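PDB 1WOZ: PduO-type ATP--cob(I)alamin adenosyltransferase from Sulfolobus tokodaii, which probably transfers the adenosyl group of ATP to the cobalt of cob(I)alamin, as PduO-type corrinoid adenosyltransferases do. Local coordinates for residues Asp21-Asn26 with Thr132-Glu137. Sequence-based numbering, arbitrary orientation.
Sequences DSPLVN and TKELPE
Pro-23 meets both Glu-134 and Leu-135. Just before it, Ser-22 is the N-cap of helix 23-44: Ser-22 OG accepts from Val-25 N at 3.1 Å, a nearly straight bond (168°). Ser-22 O accepts twice from Asn-26, from N and from ND2, with ND2 2.9 Å away and well above the carbonyl plane. Pro-23, in the first turn, has its CB directed toward 132-137. Pro-23 CG sits 3.4 Å from Glu-134 OE1 and about as close to Glu-134 CD, the carboxylate end lying against the ring carbon while the glutamate chain, extended beyond CG, crosses the proline at about a right angle. On the neighbouring ring carbon, Pro-23 CB packs 3.7 Å from Leu-135 CD1. Leu-135 CD1 also comes 3.7 Å from Leu-24 N and 4.2 Å from Leu-24 CB. Further along, Asn-26 OD1 accepts from Arg-126 NE of a second subunit, so this helix start also takes part in a subunit interface of the trimer. The small surface contact, part apolar and part a carboxylate laid on a proline ring, joins a serine-capped helix N-terminus to the C-terminal end of helix 109-134, at one end of the five-helix bundle characteristic of PduO-type adenosyltransferases.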
ATOM      1  N   ASP A  21     -16.787   8.882   4.589  1.00 56.33           N
ATOM      2  CA  ASP A  21     -16.748   8.828   3.129  1.00 53.86           C
ATOM      3  C   ASP A  21     -16.725  10.245   2.542  1.00 49.92           C
ATOM      4  O   ASP A  21     -16.678  10.428   1.327  1.00 49.83           O
ATOM      5  CB  ASP A  21     -17.953   8.057   2.575  1.00 56.46           C
ATOM      6  CG  ASP A  21     -17.781   7.680   1.108  1.00 59.31           C
ATOM      7  OD1 ASP A  21     -18.776   7.249   0.485  1.00 61.37           O
ATOM      8  OD2 ASP A  21     -16.650   7.804   0.579  1.00 60.94           O
ATOM      9  N   SER A  22     -16.762  11.245   3.413  1.00 44.70           N
ATOM     10  CA  SER A  22     -16.718  12.625   2.963  1.00 39.65           C
ATOM     11  C   SER A  22     -15.321  12.922   2.411  1.00 36.78           C
ATOM     12  O   SER A  22     -14.356  12.189   2.679  1.00 33.65           O
ATOM     13  CB  SER A  22     -17.007  13.570   4.131  1.00 40.51           C
ATOM     14  OG  SER A  22     -15.883  13.680   4.995  1.00 37.18           O
ATOM     15  N   PRO A  23     -15.198  13.989   1.613  1.00 34.29           N
ATOM     16  CA  PRO A  23     -13.899  14.355   1.049  1.00 32.61           C
ATOM     17  C   PRO A  23     -12.894  14.633   2.167  1.00 30.45           C
ATOM     18  O   PRO A  23     -11.743  14.213   2.082  1.00 28.92           O
ATOM     19  CB  PRO A  23     -14.210  15.608   0.238  1.00 33.19           C
ATOM     20  CG  PRO A  23     -15.622  15.380  -0.189  1.00 34.73           C
ATOM     21  CD  PRO A  23     -16.278  14.808   1.033  1.00 34.90           C
ATOM     22  N   LEU A  24     -13.317  15.345   3.214  1.00 27.92           N
ATOM     23  CA  LEU A  24     -12.388  15.629   4.301  1.00 27.19           C
ATOM     24  C   LEU A  24     -11.886  14.361   4.985  1.00 26.48           C
ATOM     25  O   LEU A  24     -10.682  14.204   5.185  1.00 24.90           O
ATOM     26  CB  LEU A  24     -13.002  16.549   5.362  1.00 28.69           C
ATOM     27  CG  LEU A  24     -12.068  16.799   6.569  1.00 29.16           C
ATOM     28  CD1 LEU A  24     -10.792  17.487   6.115  1.00 28.67           C
ATOM     29  CD2 LEU A  24     -12.777  17.674   7.615  1.00 30.81           C
ATOM     30  N   VAL A  25     -12.804  13.463   5.343  1.00 25.45           N
ATOM     31  CA  VAL A  25     -12.426  12.221   6.017  1.00 24.02           C
ATOM     32  C   VAL A  25     -11.494  11.381   5.145  1.00 23.53           C
ATOM     33  O   VAL A  25     -10.523  10.804   5.644  1.00 22.34           O
ATOM     34  CB  VAL A  25     -13.672  11.400   6.405  1.00 25.10           C
ATOM     35  CG1 VAL A  25     -13.247  10.056   7.011  1.00 25.87           C
ATOM     36  CG2 VAL A  25     -14.498  12.193   7.426  1.00 26.94           C
ATOM     37  N   ASN A  26     -11.789  11.313   3.851  1.00 23.45           N
ATOM     38  CA  ASN A  26     -10.932  10.576   2.919  1.00 23.35           C
ATOM     39  C   ASN A  26      -9.537  11.218   2.769  1.00 22.34           C
ATOM     40  O   ASN A  26      -8.533  10.514   2.706  1.00 21.99           O
ATOM     41  CB  ASN A  26     -11.618  10.461   1.557  1.00 24.87           C
ATOM     42  CG  ASN A  26     -12.590   9.289   1.493  1.00 28.41           C
ATOM     43  OD1 ASN A  26     -12.181   8.124   1.463  1.00 30.88           O
ATOM     44  ND2 ASN A  26     -13.880   9.589   1.478  1.00 30.43           N
ATOM     45  N   THR A 132     -10.105  18.854  -3.723  1.00 34.58           N
ATOM     46  CA  THR A 132     -10.214  20.303  -3.809  1.00 38.57           C
ATOM     47  C   THR A 132     -11.453  20.711  -4.595  1.00 39.69           C
ATOM     48  O   THR A 132     -12.008  21.793  -4.380  1.00 40.15           O
ATOM     49  CB  THR A 132      -8.966  20.923  -4.454  1.00 39.25           C
ATOM     50  OG1 THR A 132      -8.766  20.356  -5.752  1.00 44.40           O
ATOM     51  CG2 THR A 132      -7.742  20.659  -3.600  1.00 37.46           C
ATOM     52  N   LYS A 133     -11.892  19.842  -5.500  1.00 40.91           N
ATOM     53  CA  LYS A 133     -13.086  20.122  -6.288  1.00 43.34           C
ATOM     54  C   LYS A 133     -14.321  20.101  -5.393  1.00 43.90           C
ATOM     55  O   LYS A 133     -15.267  20.863  -5.603  1.00 42.97           O
ATOM     56  CB  LYS A 133     -13.250  19.085  -7.395  1.00 44.61           C
ATOM     57  CG  LYS A 133     -12.027  18.954  -8.278  1.00 48.63           C
ATOM     58  CD  LYS A 133     -11.659  20.275  -8.934  1.00 50.01           C
ATOM     59  CE  LYS A 133     -10.380  20.135  -9.748  1.00 51.75           C
ATOM     60  NZ  LYS A 133     -10.466  18.976 -10.687  1.00 51.34           N
ATOM     61  N   GLU A 134     -14.315  19.225  -4.396  1.00 43.46           N
ATOM     62  CA  GLU A 134     -15.444  19.141  -3.489  1.00 45.12           C
ATOM     63  C   GLU A 134     -15.289  20.088  -2.305  1.00 44.66           C
ATOM     64  O   GLU A 134     -16.267  20.432  -1.651  1.00 45.61           O
ATOM     65  CB  GLU A 134     -15.604  17.710  -2.999  1.00 47.67           C
ATOM     66  CG  GLU A 134     -15.957  16.739  -4.115  1.00 51.72           C
ATOM     67  CD  GLU A 134     -15.951  15.295  -3.654  1.00 54.02           C
ATOM     68  OE1 GLU A 134     -14.843  14.733  -3.481  1.00 54.91           O
ATOM     69  OE2 GLU A 134     -17.056  14.733  -3.459  1.00 55.51           O
ATOM     70  N   LEU A 135     -14.059  20.511  -2.038  1.00 42.81           N
ATOM     71  CA  LEU A 135     -13.775  21.415  -0.927  1.00 42.97           C
ATOM     72  C   LEU A 135     -12.828  22.517  -1.397  1.00 43.15           C
ATOM     73  O   LEU A 135     -11.651  22.519  -1.046  1.00 42.01           O
ATOM     74  CB  LEU A 135     -13.110  20.649   0.221  1.00 42.84           C
ATOM     75  CG  LEU A 135     -13.780  19.379   0.736  1.00 41.88           C
ATOM     76  CD1 LEU A 135     -12.851  18.698   1.725  1.00 43.07           C
ATOM     77  CD2 LEU A 135     -15.111  19.719   1.393  1.00 43.22           C
ATOM     78  N   PRO A 136     -13.328  23.469  -2.203  1.00 43.19           N
ATOM     79  CA  PRO A 136     -12.511  24.574  -2.719  1.00 43.09           C
ATOM     80  C   PRO A 136     -11.771  25.416  -1.668  1.00 43.11           C
ATOM     81  O   PRO A 136     -10.915  26.221  -2.008  1.00 43.73           O
ATOM     82  CB  PRO A 136     -13.521  25.405  -3.511  1.00 42.59           C
ATOM     83  CG  PRO A 136     -14.443  24.363  -4.053  1.00 44.71           C
ATOM     84  CD  PRO A 136     -14.658  23.457  -2.842  1.00 43.85           C
ATOM     85  N   GLU A 137     -12.099  25.232  -0.398  1.00 43.52           N
ATOM     86  CA  GLU A 137     -11.455  25.995   0.662  1.00 44.65           C
ATOM     87  C   GLU A 137     -10.098  25.413   1.067  1.00 43.40           C
ATOM     88  O   GLU A 137      -9.359  26.028   1.828  1.00 44.81           O
ATOM     89  CB  GLU A 137     -12.362  26.045   1.894  1.00 47.28           C
ATOM     90  CG  GLU A 137     -13.844  25.893   1.588  1.00 51.34           C
ATOM     91  CD  GLU A 137     -14.175  24.544   0.957  1.00 52.82           C
ATOM     92  OE1 GLU A 137     -13.785  23.508   1.535  1.00 54.43           O
ATOM     93  OE2 GLU A 137     -14.821  24.521  -0.111  1.00 54.77           O
TER